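Long-range contacts in aminotransferase class I and II (Streptococcus suis 89/1591, PDB 3P6K), which probably catalyses a pyridoxal-phosphate-dependent reaction on an amino acid, most likely a transamination, as a fold-type I enzyme: residues K50-T55 with D259-Q264; S100-G105 with T154-C159; G168-R173 with R302-S307; E293-V298 with F367-D372. All coordinates share one frame; numbering follows the deposited sequence.

Overall arrangement
The chain first enters contact 1 at 50-55, near the end of helix 45-53. The long loop it closes at 259-264 takes in the mixed sheet of the large domain. Contact 2 is nested inside that loop and ties the end of helix 89-101 to strand 155-161. Contact 3 opens at 168-173, still within the loop of contact 1, but closes beyond it at 302-307, so contacts 1 and 3 cross. It joins the large domain to the smaller one. Contact 4 opens at 293-298, before contact 3 closes, and ends at 367-372; these two also cross. It joins the turn after helix 270-294 to the chain around the end of helix 354-368, within the smaller domain.

Contact 1 (K50-T55 with D259-Q264); sequences KKLQGT and DDLVAQ
L261 of helix 257-268 meets K51, L52 and T55 at the end of helix 45-53. The contact across the segments is mainly apolar. L261 divides its two methyls between its partners. CD1 faces L52, with L52 CD1 3.8 Å from L261 CD1. CD2 lies along the outer part of K51, from CD to NZ, and K51 CE is 3.6 Å from L261 CD2. K51 reaches this far because its chain is fully extended, with CG anti to the backbone N (chi1 -175°). T55 adds a looser touch on the L261 methyl CD1.

The polar groups are held mostly within their own segments. K51 NZ comes 3.4 Å from Q264 OE1, but the angle is too poor for a hydrogen bond. Q264 instead gives NE2 to D260 OD1 at 2.7 Å, almost in its own amide plane, which fixes the turn of the amide. T55 OG1 bonds K51 O at 2.7 Å from above the carbonyl plane, and so ties T55 back to the last helical turn.

D260 also bonds S65 and Q86, while V262 packs on helix 34-41. L52 touches L34 of the second subunit, and D259 lies close to its own counterpart there, so both helices border the dimer interface.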
loop_
_atom_site.group_PDB
_atom_site.type_symbol
_atom_site.label_atom_id
_atom_site.label_comp_id
_atom_site.label_asym_id
_atom_site.label_seq_id
_atom_site.Cartn_x
_atom_site.Cartn_y
_atom_site.Cartn_z
ATOM N N LYS B 50 -17.799 -13.392 -15.929
ATOM C CA LYS B 50 -17.255 -14.688 -16.377
ATOM C C LYS B 50 -15.720 -14.609 -16.457
ATOM O O LYS B 50 -15.059 -15.551 -16.035
ATOM C CB LYS B 50 -17.882 -15.181 -17.703
ATOM N N LYS B 51 -15.164 -13.498 -16.957
ATOM C CA LYS B 51 -13.705 -13.282 -16.971
ATOM C C LYS B 51 -13.176 -13.294 -15.507
ATOM O O LYS B 51 -12.269 -14.076 -15.174
ATOM C CB LYS B 51 -13.309 -11.955 -17.683
ATOM C CG LYS B 51 -11.773 -11.712 -17.852
ATOM C CD LYS B 51 -11.366 -10.364 -18.543
ATOM C CE LYS B 51 -9.858 -10.390 -18.896
ATOM N NZ LYS B 51 -9.062 -9.090 -19.097
ATOM N N LEU B 52 -13.795 -12.482 -14.649
ATOM C CA LEU B 52 -13.365 -12.296 -13.250
ATOM C C LEU B 52 -13.335 -13.588 -12.451
ATOM O O LEU B 52 -12.302 -13.954 -11.891
ATOM C CB LEU B 52 -14.290 -11.303 -12.518
ATOM C CG LEU B 52 -14.089 -11.053 -11.008
ATOM C CD1 LEU B 52 -12.648 -10.589 -10.685
ATOM C CD2 LEU B 52 -15.117 -10.073 -10.525
ATOM N N GLN B 53 -14.462 -14.286 -12.465
ATOM C CA GLN B 53 -14.653 -15.451 -11.616
ATOM C C GLN B 53 -13.789 -16.687 -11.899
ATOM O O GLN B 53 -13.664 -17.523 -11.024
ATOM C CB GLN B 53 -16.121 -15.810 -11.511
ATOM C CG GLN B 53 -16.744 -16.522 -12.674
ATOM C CD GLN B 53 -18.218 -16.741 -12.449
ATOM O OE1 GLN B 53 -18.815 -16.168 -11.538
ATOM N NE2 GLN B 53 -18.812 -17.592 -13.261
ATOM N N GLY B 54 -13.263 -16.809 -13.113
ATOM C CA GLY B 54 -12.300 -17.849 -13.442
ATOM C C GLY B 54 -10.852 -17.379 -13.265
ATOM O O GLY B 54 -9.933 -18.144 -13.518
ATOM N N THR B 55 -10.631 -16.136 -12.829
ATOM C CA THR B 55 -9.270 -15.607 -12.657
ATOM C C THR B 55 -8.764 -15.967 -11.261
ATOM O O THR B 55 -9.440 -15.703 -10.278
ATOM C CB THR B 55 -9.200 -14.073 -12.899
ATOM O OG1 THR B 55 -9.715 -13.784 -14.203
ATOM C CG2 THR B 55 -7.771 -13.591 -12.835
ATOM N N ASP B 259 -8.802 -5.400 -9.001
ATOM C CA ASP B 259 -8.482 -3.985 -9.087
ATOM C C ASP B 259 -7.833 -3.649 -10.439
ATOM O O ASP B 259 -8.270 -2.723 -11.095
ATOM C CB ASP B 259 -7.611 -3.573 -7.899
ATOM C CG ASP B 259 -8.313 -3.787 -6.554
ATOM O OD1 ASP B 259 -9.558 -3.713 -6.496
ATOM O OD2 ASP B 259 -7.607 -4.017 -5.554
ATOM N N ASP B 260 -6.881 -4.478 -10.866
ATOM C CA ASP B 260 -6.240 -4.350 -12.169
ATOM C C ASP B 260 -7.243 -4.617 -13.310
ATOM O O ASP B 260 -7.198 -3.915 -14.333
ATOM C CB ASP B 260 -5.001 -5.260 -12.261
ATOM C CG ASP B 260 -4.388 -5.282 -13.649
ATOM O OD1 ASP B 260 -4.852 -6.072 -14.492
ATOM O OD2 ASP B 260 -3.441 -4.523 -13.888
ATOM N N LEU B 261 -8.132 -5.608 -13.147
ATOM C CA LEU B 261 -9.178 -5.882 -14.162
ATOM C C LEU B 261 -10.088 -4.678 -14.409
ATOM O O LEU B 261 -10.347 -4.323 -15.559
ATOM C CB LEU B 261 -10.035 -7.089 -13.795
ATOM C CG LEU B 261 -9.557 -8.447 -14.223
ATOM C CD1 LEU B 261 -10.317 -9.571 -13.449
ATOM C CD2 LEU B 261 -9.719 -8.582 -15.782
ATOM N N VAL B 262 -10.559 -4.059 -13.321
ATOM C CA VAL B 262 -11.367 -2.848 -13.416
ATOM C C VAL B 262 -10.525 -1.695 -14.033
ATOM O O VAL B 262 -11.017 -0.995 -14.911
ATOM C CB VAL B 262 -11.983 -2.435 -12.068
ATOM C CG1 VAL B 262 -12.760 -1.085 -12.212
ATOM C CG2 VAL B 262 -12.918 -3.547 -11.565
ATOM N N ALA B 263 -9.249 -1.585 -13.637
ATOM C CA ALA B 263 -8.343 -0.559 -14.176
ATOM C C ALA B 263 -8.237 -0.698 -15.689
ATOM O O ALA B 263 -8.315 0.309 -16.389
ATOM C CB ALA B 263 -6.917 -0.622 -13.539
ATOM N N GLN B 264 -8.018 -1.924 -16.166
ATOM C CA GLN B 264 -7.934 -2.215 -17.621
ATOM C C GLN B 264 -9.152 -1.697 -18.388
ATOM O O GLN B 264 -8.995 -1.072 -19.440
ATOM C CB GLN B 264 -7.848 -3.726 -17.905
ATOM C CG GLN B 264 -6.539 -4.416 -17.551
ATOM C CD GLN B 264 -6.616 -5.884 -17.790
ATOM O OE1 GLN B 264 -7.090 -6.315 -18.834
ATOM N NE2 GLN B 264 -6.155 -6.670 -16.836
#

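Contact 2 (S100-G105 with T154-C159); sequences SLIEPG and TTKMIC
K156 bends over the end of helix 89-101 and gives its ammonium to L101 O. Its CG stands anti to the backbone N (chi1 172°), and the chain then turns at each of the next three torsions. This curl brings K156 NZ to 2.9 Å from L101 O, nearly along the C=O axis (174°). The same nitrogen forms a salt bridge with D106. E103 contributes its CG, 4.0 Å from K156 NZ, whereas its carboxylate is farther away, with E103 OE2 5.3 Å from K156 NZ.

The selenomethionine M157 takes the other part of the contact. Its chain runs straight through the first two torsions and bends only at the last (chi3 -76°). The bend turns the terminal methyl to L101, and M157 CE lies 3.7 Å from L101 CD1. The selenium faces I102, with M157 SE 4.0 Å from I102 CD1. Both L101 and I102 cross the M157 chain at about a right angle. V97 and L98 of helix 89-101 also pack on M157.

The contact thus has an apolar part and a polar part, the latter one lysine-to-carbonyl bond backed by D106. L101 O lies at the C-terminal end of the helix, where the helix dipole would probably favour the lysine charge. D106 also bonds E103 N, so one carboxylate serves both the lysine and the chain that leaves the helix.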
loop_
_atom_site.group_PDB
_atom_site.type_symbol
_atom_site.label_atom_id
_atom_site.label_comp_id
_atom_site.label_asym_id
_atom_site.label_seq_id
_atom_site.Cartn_x
_atom_site.Cartn_y
_atom_site.Cartn_z
ATOM N N SER B 100 12.430 4.402 -2.473
ATOM C CA SER B 100 13.473 3.931 -3.406
ATOM C C SER B 100 14.639 4.875 -3.653
ATOM O O SER B 100 15.787 4.428 -3.694
ATOM C CB SER B 100 12.867 3.617 -4.773
ATOM O OG SER B 100 11.890 2.604 -4.689
ATOM N N LEU B 101 14.359 6.163 -3.796
ATOM C CA LEU B 101 15.372 7.133 -4.209
ATOM C C LEU B 101 16.013 8.036 -3.161
ATOM O O LEU B 101 17.117 8.528 -3.407
ATOM C CB LEU B 101 14.789 7.991 -5.340
ATOM C CG LEU B 101 14.261 7.153 -6.533
ATOM C CD1 LEU B 101 13.633 8.047 -7.597
ATOM C CD2 LEU B 101 15.348 6.260 -7.152
ATOM N N ILE B 102 15.351 8.270 -2.027
ATOM C CA ILE B 102 15.881 9.197 -1.032
ATOM C C ILE B 102 16.805 8.437 -0.071
ATOM O O ILE B 102 16.400 7.433 0.487
ATOM C CB ILE B 102 14.759 9.938 -0.239
ATOM C CG1 ILE B 102 13.799 10.695 -1.173
ATOM C CG2 ILE B 102 15.350 10.936 0.737
ATOM C CD1 ILE B 102 14.461 11.748 -2.044
ATOM N N GLU B 103 18.032 8.939 0.086
ATOM C CA GLU B 103 19.056 8.408 0.996
ATOM C C GLU B 103 19.296 9.461 2.097
ATOM O O GLU B 103 19.101 10.671 1.839
ATOM C CB GLU B 103 20.403 8.236 0.262
ATOM C CG GLU B 103 20.423 7.364 -1.011
ATOM C CD GLU B 103 20.184 5.899 -0.743
ATOM O OE1 GLU B 103 20.730 5.375 0.259
ATOM O OE2 GLU B 103 19.455 5.261 -1.544
ATOM N N PRO B 104 19.747 9.030 3.314
ATOM C CA PRO B 104 20.085 10.009 4.382
ATOM C C PRO B 104 21.078 11.044 3.873
ATOM O O PRO B 104 21.987 10.696 3.104
ATOM C CB PRO B 104 20.729 9.139 5.476
ATOM C CG PRO B 104 20.130 7.812 5.294
ATOM C CD PRO B 104 19.928 7.646 3.796
ATOM N N GLY B 105 20.882 12.301 4.257
ATOM C CA GLY B 105 21.757 13.397 3.814
ATOM C C GLY B 105 21.373 14.019 2.473
ATOM O O GLY B 105 21.906 15.065 2.146
ATOM N N THR B 154 24.054 19.476 -5.246
ATOM C CA THR B 154 23.787 18.125 -4.783
ATOM C C THR B 154 22.288 17.793 -4.579
ATOM O O THR B 154 21.989 16.683 -4.110
ATOM C CB THR B 154 24.547 17.892 -3.443
ATOM O OG1 THR B 154 24.046 18.793 -2.442
ATOM C CG2 THR B 154 26.060 18.127 -3.620
ATOM N N THR B 155 21.358 18.709 -4.931
ATOM C CA THR B 155 19.893 18.485 -4.749
ATOM C C THR B 155 19.430 17.206 -5.490
ATOM O O THR B 155 19.628 17.076 -6.689
ATOM C CB THR B 155 19.049 19.711 -5.182
ATOM O OG1 THR B 155 19.385 20.841 -4.364
ATOM C CG2 THR B 155 17.553 19.438 -5.043
ATOM N N LYS B 156 18.854 16.263 -4.750
ATOM C CA LYS B 156 18.491 14.956 -5.284
ATOM C C LYS B 156 17.175 15.016 -6.052
ATOM O O LYS B 156 17.080 14.427 -7.127
ATOM C CB LYS B 156 18.393 13.918 -4.146
ATOM C CG LYS B 156 17.825 12.498 -4.505
ATOM C CD LYS B 156 18.657 11.705 -5.524
ATOM C CE LYS B 156 19.901 11.047 -4.926
ATOM N NZ LYS B 156 19.556 9.919 -4.008
HETATM N N MSE B 157 16.184 15.707 -5.475
HETATM C CA MSE B 157 14.819 15.740 -6.016
HETATM C C MSE B 157 14.051 16.978 -5.629
HETATM O O MSE B 157 14.250 17.505 -4.532
HETATM C CB MSE B 157 14.059 14.522 -5.458
HETATM C CG MSE B 157 12.607 14.291 -5.947
HETATM SE SE MSE B 157 11.918 12.715 -5.043
HETATM C CE MSE B 157 12.860 11.379 -6.096
ATOM N N ILE B 158 13.162 17.402 -6.530
ATOM C CA ILE B 158 12.208 18.478 -6.302
ATOM C C ILE B 158 10.834 17.786 -6.322
ATOM O O ILE B 158 10.553 17.055 -7.274
ATOM C CB ILE B 158 12.245 19.551 -7.405
ATOM C CG1 ILE B 158 13.629 20.179 -7.521
ATOM C CG2 ILE B 158 11.218 20.627 -7.148
ATOM C CD1 ILE B 158 13.754 21.193 -8.628
ATOM N N CYS B 159 10.006 17.975 -5.298
ATOM C CA CYS B 159 8.659 17.377 -5.244
ATOM C C CYS B 159 7.578 18.412 -5.507
ATOM O O CYS B 159 7.514 19.431 -4.803
ATOM C CB CYS B 159 8.368 16.776 -3.872
ATOM S SG CYS B 159 9.482 15.424 -3.424
#

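Contact 3 (G168-R173 with R302-S307); sequences GAVMDR and RPAVVS
P303 lies directly against G168, with their CA atoms 4.5 Å apart. P303 CB and CA touch the glycine backbone, with P303 CB 3.6 Å from G168 O. G168 has a positive phi (72°), and its bare CA lets P303 come close.

A304 follows and makes the hydrogen bond of the contact. A304 N donates to G168 O at 2.9 Å, and the bond is close to straight (166°). The A304 methyl touches V170, and A304 CB to V170 CG2 is tight at 3.3 Å. That branch of V170 sits between its backbone N and carbonyl carbon. A304 is also the centre of an inverse gamma turn, closed by a weak bond from V305 N to P303 O. V305 points away from the 168-173 segment and packs on L281 of helix 270-294.

V306 brings the chain back to the glycine. Its CG1, anti to the backbone N, lies 3.7 Å from G168 CA. The V306 methyl CG2 is 3.9 Å from G168 O. The glycine carbonyl is therefore lined by P303, A304 and V306 together. A163 packs on both V170 and V306.

Two loops meet here. One leads from strand 155-161 to helix 173-185, and the other joins strands 298-300 and 308-313. G168 closes the NNPTG sequence of the class I and II aminotransferase family. The contact is consistent with a junction of the large and small domains of fold type I.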
loop_
_atom_site.group_PDB
_atom_site.type_symbol
_atom_site.label_atom_id
_atom_site.label_comp_id
_atom_site.label_asym_id
_atom_site.label_seq_id
_atom_site.Cartn_x
_atom_site.Cartn_y
_atom_site.Cartn_z
ATOM N N GLY B 168 -5.740 23.714 -6.264
ATOM C CA GLY B 168 -6.189 23.464 -7.626
ATOM C C GLY B 168 -5.446 24.291 -8.677
ATOM O O GLY B 168 -5.874 24.328 -9.836
ATOM N N ALA B 169 -4.335 24.935 -8.295
ATOM C CA ALA B 169 -3.508 25.710 -9.220
ATOM C C ALA B 169 -2.576 24.748 -9.946
ATOM O O ALA B 169 -2.111 23.787 -9.337
ATOM C CB ALA B 169 -2.668 26.753 -8.465
ATOM N N VAL B 170 -2.250 25.060 -11.208
ATOM C CA VAL B 170 -1.362 24.253 -12.032
ATOM C C VAL B 170 -0.191 25.009 -12.614
ATOM O O VAL B 170 -0.298 26.196 -12.939
ATOM C CB VAL B 170 -2.038 23.618 -13.319
ATOM C CG1 VAL B 170 -2.820 22.439 -12.983
ATOM C CG2 VAL B 170 -2.794 24.649 -14.174
HETATM N N MSE B 171 0.899 24.272 -12.784
HETATM C CA MSE B 171 2.070 24.725 -13.511
HETATM C C MSE B 171 1.894 24.217 -14.942
HETATM O O MSE B 171 1.859 23.005 -15.165
HETATM C CB MSE B 171 3.330 24.131 -12.917
HETATM C CG MSE B 171 3.600 24.522 -11.485
HETATM SE SE MSE B 171 5.004 23.426 -10.757
HETATM C CE MSE B 171 5.032 24.200 -8.949
ATOM N N ASP B 172 1.771 25.141 -15.893
ATOM C CA ASP B 172 1.635 24.810 -17.324
ATOM C C ASP B 172 2.992 24.480 -17.966
ATOM O O ASP B 172 4.026 24.483 -17.281
ATOM C CB ASP B 172 0.872 25.924 -18.049
ATOM C CG ASP B 172 1.632 27.230 -18.152
ATOM O OD1 ASP B 172 2.871 27.281 -17.960
ATOM O OD2 ASP B 172 0.949 28.220 -18.502
ATOM N N ARG B 173 2.995 24.177 -19.261
ATOM C CA ARG B 173 4.234 23.819 -19.950
ATOM C C ARG B 173 5.361 24.847 -19.757
ATOM O O ARG B 173 6.469 24.465 -19.439
ATOM C CB ARG B 173 3.997 23.572 -21.454
ATOM C CG ARG B 173 5.273 23.352 -22.249
ATOM C CD ARG B 173 5.005 23.088 -23.729
ATOM N NE ARG B 173 4.403 21.775 -23.863
ATOM C CZ ARG B 173 5.060 20.619 -23.964
ATOM N NH1 ARG B 173 6.402 20.548 -24.036
ATOM N NH2 ARG B 173 4.343 19.502 -24.077
ATOM N N ARG B 302 -9.457 31.121 -8.515
ATOM C CA ARG B 302 -10.210 30.050 -9.182
ATOM C C ARG B 302 -9.276 28.911 -9.583
ATOM O O ARG B 302 -8.275 29.165 -10.217
ATOM C CB ARG B 302 -10.928 30.595 -10.424
ATOM C CG ARG B 302 -11.866 29.642 -11.144
ATOM C CD ARG B 302 -12.537 30.374 -12.304
ATOM N NE ARG B 302 -13.614 29.616 -12.973
ATOM C CZ ARG B 302 -13.502 28.852 -14.070
ATOM N NH1 ARG B 302 -12.346 28.685 -14.729
ATOM N NH2 ARG B 302 -14.591 28.233 -14.533
ATOM N N PRO B 303 -9.580 27.658 -9.194
ATOM C CA PRO B 303 -8.665 26.586 -9.626
ATOM C C PRO B 303 -8.671 26.380 -11.168
ATOM O O PRO B 303 -9.634 26.798 -11.845
ATOM C CB PRO B 303 -9.221 25.365 -8.885
ATOM C CG PRO B 303 -10.640 25.649 -8.723
ATOM C CD PRO B 303 -10.781 27.104 -8.552
ATOM N N ALA B 304 -7.639 25.724 -11.717
ATOM C CA ALA B 304 -7.518 25.516 -13.182
ATOM C C ALA B 304 -8.414 24.366 -13.628
ATOM O O ALA B 304 -7.925 23.381 -14.176
ATOM C CB ALA B 304 -6.032 25.244 -13.562
ATOM N N VAL B 305 -9.728 24.495 -13.409
ATOM C CA VAL B 305 -10.733 23.431 -13.667
ATOM C C VAL B 305 -10.256 22.059 -13.161
ATOM O O VAL B 305 -10.153 21.050 -13.887
ATOM C CB VAL B 305 -11.222 23.393 -15.148
ATOM C CG1 VAL B 305 -12.554 22.623 -15.247
ATOM C CG2 VAL B 305 -11.416 24.783 -15.661
ATOM N N VAL B 306 -9.997 22.085 -11.863
ATOM C CA VAL B 306 -9.546 20.974 -11.047
ATOM C C VAL B 306 -10.558 20.920 -9.898
ATOM O O VAL B 306 -11.036 21.964 -9.461
ATOM C CB VAL B 306 -8.069 21.339 -10.589
ATOM C CG1 VAL B 306 -7.585 20.562 -9.462
ATOM C CG2 VAL B 306 -7.121 21.205 -11.807
ATOM N N SER B 307 -10.838 19.735 -9.371
ATOM C CA SER B 307 -11.902 19.572 -8.383
ATOM C C SER B 307 -11.576 20.008 -6.933
ATOM O O SER B 307 -12.366 19.738 -6.064
ATOM C CB SER B 307 -12.392 18.119 -8.383
ATOM O OG SER B 307 -11.516 17.274 -7.664
#

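Contact 4 (E293-V298 with F367-D372); sequences EEEPLV and FLRRFD. With SO4 (sulfate ion), chain H.
E295 and R369 form a salt bridge at the core of a network that also includes D372. It joins the turn leading into the small-domain antiparallel sheet to the end of helix 354-368. The carboxylate and guanidinium are nearly coplanar, 21° apart. R369 NH1 meets the syn lone pair of E295 OE2 at 2.8 Å. Weak bonds run from both NH1 and NH2 to E295 OE1. R369 bends at chi2 and chi3 to bring its edge round to the glutamate.

L297 CD1 packs on L368 CB and F371 CB, and also borders the polar atoms L368 O and D372 OD1. V298 CG1 touches L368 CD1 at 3.6 Å. L368 CD1 also lies 3.8 Å from E295 OE1.

E295 to V298 form a type I beta turn, which presents L297 to the helix end. E295 OE2 has a further hydrogen bond to S365. F322 and I313 pack on L368. Near R370, a sulfate, probably from the crystallisation liquor, is bonded by R370 and H330. D372 steadies the other edge of the R369 guanidinium: D372 OD2 accepts from R369 NE at 2.9 Å, 12° out of the guanidinium plane.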
loop_
_atom_site.group_PDB
_atom_site.type_symbol
_atom_site.label_atom_id
_atom_site.label_comp_id
_atom_site.label_asym_id
_atom_site.label_seq_id
_atom_site.Cartn_x
_atom_site.Cartn_y
_atom_site.Cartn_z
ATOM N N GLU B 293 -19.235 34.767 -6.064
ATOM C CA GLU B 293 -19.567 36.156 -6.427
ATOM C C GLU B 293 -20.743 36.719 -5.598
ATOM O O GLU B 293 -20.714 37.883 -5.205
ATOM C CB GLU B 293 -19.865 36.269 -7.935
ATOM C CG GLU B 293 -20.089 37.682 -8.438
ATOM C CD GLU B 293 -21.519 38.212 -8.315
ATOM O OE1 GLU B 293 -22.480 37.410 -8.380
ATOM O OE2 GLU B 293 -21.685 39.459 -8.170
ATOM N N GLU B 294 -21.778 35.906 -5.396
ATOM C CA GLU B 294 -22.942 36.295 -4.605
ATOM C C GLU B 294 -22.621 36.455 -3.107
ATOM O O GLU B 294 -23.323 37.185 -2.424
ATOM C CB GLU B 294 -24.084 35.276 -4.792
ATOM C CG GLU B 294 -24.708 35.306 -6.191
ATOM C CD GLU B 294 -25.679 34.138 -6.477
ATOM O OE1 GLU B 294 -25.902 33.270 -5.599
ATOM O OE2 GLU B 294 -26.225 34.086 -7.607
ATOM N N GLU B 295 -21.606 35.740 -2.605
ATOM C CA GLU B 295 -21.162 35.817 -1.188
ATOM C C GLU B 295 -20.092 36.875 -0.986
ATOM O O GLU B 295 -18.958 36.654 -1.417
ATOM C CB GLU B 295 -20.576 34.482 -0.652
ATOM C CG GLU B 295 -21.500 33.578 0.005
ATOM C CD GLU B 295 -22.202 34.207 1.223
ATOM O OE1 GLU B 295 -21.619 35.007 2.016
ATOM O OE2 GLU B 295 -23.393 33.924 1.324
ATOM N N PRO B 296 -20.421 37.994 -0.295
ATOM C CA PRO B 296 -19.399 39.027 -0.035
ATOM C C PRO B 296 -18.244 38.649 0.922
ATOM O O PRO B 296 -17.188 39.263 0.836
ATOM C CB PRO B 296 -20.225 40.194 0.531
ATOM C CG PRO B 296 -21.344 39.534 1.197
ATOM C CD PRO B 296 -21.705 38.362 0.334
ATOM N N LEU B 297 -18.429 37.672 1.799
ATOM C CA LEU B 297 -17.379 37.232 2.732
ATOM C C LEU B 297 -16.414 36.158 2.144
ATOM O O LEU B 297 -15.443 35.769 2.822
ATOM C CB LEU B 297 -18.024 36.724 4.039
ATOM C CG LEU B 297 -18.781 37.782 4.871
ATOM C CD1 LEU B 297 -19.523 37.128 6.056
ATOM C CD2 LEU B 297 -17.842 38.896 5.349
ATOM N N VAL B 298 -16.655 35.694 0.906
ATOM C CA VAL B 298 -15.796 34.661 0.313
ATOM C C VAL B 298 -15.212 35.084 -1.044
ATOM O O VAL B 298 -15.875 35.777 -1.855
ATOM C CB VAL B 298 -16.488 33.289 0.212
ATOM C CG1 VAL B 298 -17.200 32.933 1.552
ATOM C CG2 VAL B 298 -17.466 33.241 -0.965
ATOM N N PHE B 367 -24.827 30.136 7.531
ATOM C CA PHE B 367 -23.856 30.192 8.614
ATOM C C PHE B 367 -23.027 31.478 8.594
ATOM O O PHE B 367 -22.804 32.074 9.649
ATOM C CB PHE B 367 -22.928 28.990 8.562
ATOM C CG PHE B 367 -22.017 28.876 9.736
ATOM C CD1 PHE B 367 -22.523 28.523 10.982
ATOM C CD2 PHE B 367 -20.653 29.101 9.609
ATOM C CE1 PHE B 367 -21.688 28.400 12.085
ATOM C CE2 PHE B 367 -19.798 28.961 10.716
ATOM C CZ PHE B 367 -20.322 28.612 11.952
ATOM N N LEU B 368 -22.588 31.883 7.399
ATOM C CA LEU B 368 -21.825 33.128 7.222
ATOM C C LEU B 368 -22.591 34.404 7.648
ATOM O O LEU B 368 -21.952 35.381 7.963
ATOM C CB LEU B 368 -21.271 33.285 5.789
ATOM C CG LEU B 368 -20.056 32.400 5.458
ATOM C CD1 LEU B 368 -19.843 32.290 3.954
ATOM C CD2 LEU B 368 -18.789 32.889 6.177
ATOM N N ARG B 369 -23.930 34.371 7.668
ATOM C CA ARG B 369 -24.769 35.495 8.129
ATOM C C ARG B 369 -24.495 35.837 9.612
ATOM O O ARG B 369 -24.676 36.974 10.006
ATOM C CB ARG B 369 -26.283 35.245 7.941
ATOM C CG ARG B 369 -26.806 34.832 6.546
ATOM C CD ARG B 369 -26.827 35.914 5.463
ATOM N NE ARG B 369 -25.526 36.547 5.141
ATOM C CZ ARG B 369 -24.597 36.117 4.267
ATOM N NH1 ARG B 369 -24.739 34.981 3.560
ATOM N NH2 ARG B 369 -23.470 36.837 4.115
ATOM N N ARG B 370 -24.048 34.865 10.418
ATOM C CA ARG B 370 -23.642 35.106 11.820
ATOM C C ARG B 370 -22.487 36.114 11.989
ATOM O O ARG B 370 -22.281 36.607 13.093
ATOM C CB ARG B 370 -23.208 33.803 12.496
ATOM C CG ARG B 370 -24.333 32.795 12.697
ATOM C CD ARG B 370 -23.821 31.366 12.743
ATOM N NE ARG B 370 -23.281 30.912 14.024
ATOM C CZ ARG B 370 -23.691 29.853 14.740
ATOM N NH1 ARG B 370 -24.686 29.035 14.359
ATOM N NH2 ARG B 370 -23.066 29.587 15.886
ATOM N N PHE B 371 -21.732 36.366 10.914
ATOM C CA PHE B 371 -20.575 37.268 10.895
ATOM C C PHE B 371 -20.832 38.621 10.250
ATOM O O PHE B 371 -19.892 39.391 10.113
ATOM C CB PHE B 371 -19.397 36.562 10.203
ATOM C CG PHE B 371 -19.028 35.286 10.866
ATOM C CD1 PHE B 371 -18.210 35.293 11.988
ATOM C CD2 PHE B 371 -19.561 34.079 10.434
ATOM C CE1 PHE B 371 -17.893 34.098 12.655
ATOM C CE2 PHE B 371 -19.251 32.880 11.095
ATOM C CZ PHE B 371 -18.414 32.888 12.200
ATOM N N ASP B 372 -22.069 38.926 9.848
ATOM C CA ASP B 372 -22.364 40.243 9.276
ATOM C C ASP B 372 -22.543 41.254 10.414
ATOM O O ASP B 372 -23.015 40.910 11.503
ATOM C CB ASP B 372 -23.584 40.208 8.363
ATOM C CG ASP B 372 -23.365 39.344 7.123
ATOM O OD1 ASP B 372 -22.269 39.344 6.503
ATOM O OD2 ASP B 372 -24.320 38.657 6.749
HETATM S S SO4 H . -27.088 29.157 11.673
HETATM O O1 SO4 H . -26.650 29.145 10.282
HETATM O O2 SO4 H . -26.305 28.243 12.497
HETATM O O3 SO4 H . -27.023 30.515 12.213
HETATM O O4 SO4 H . -28.469 28.726 11.743
#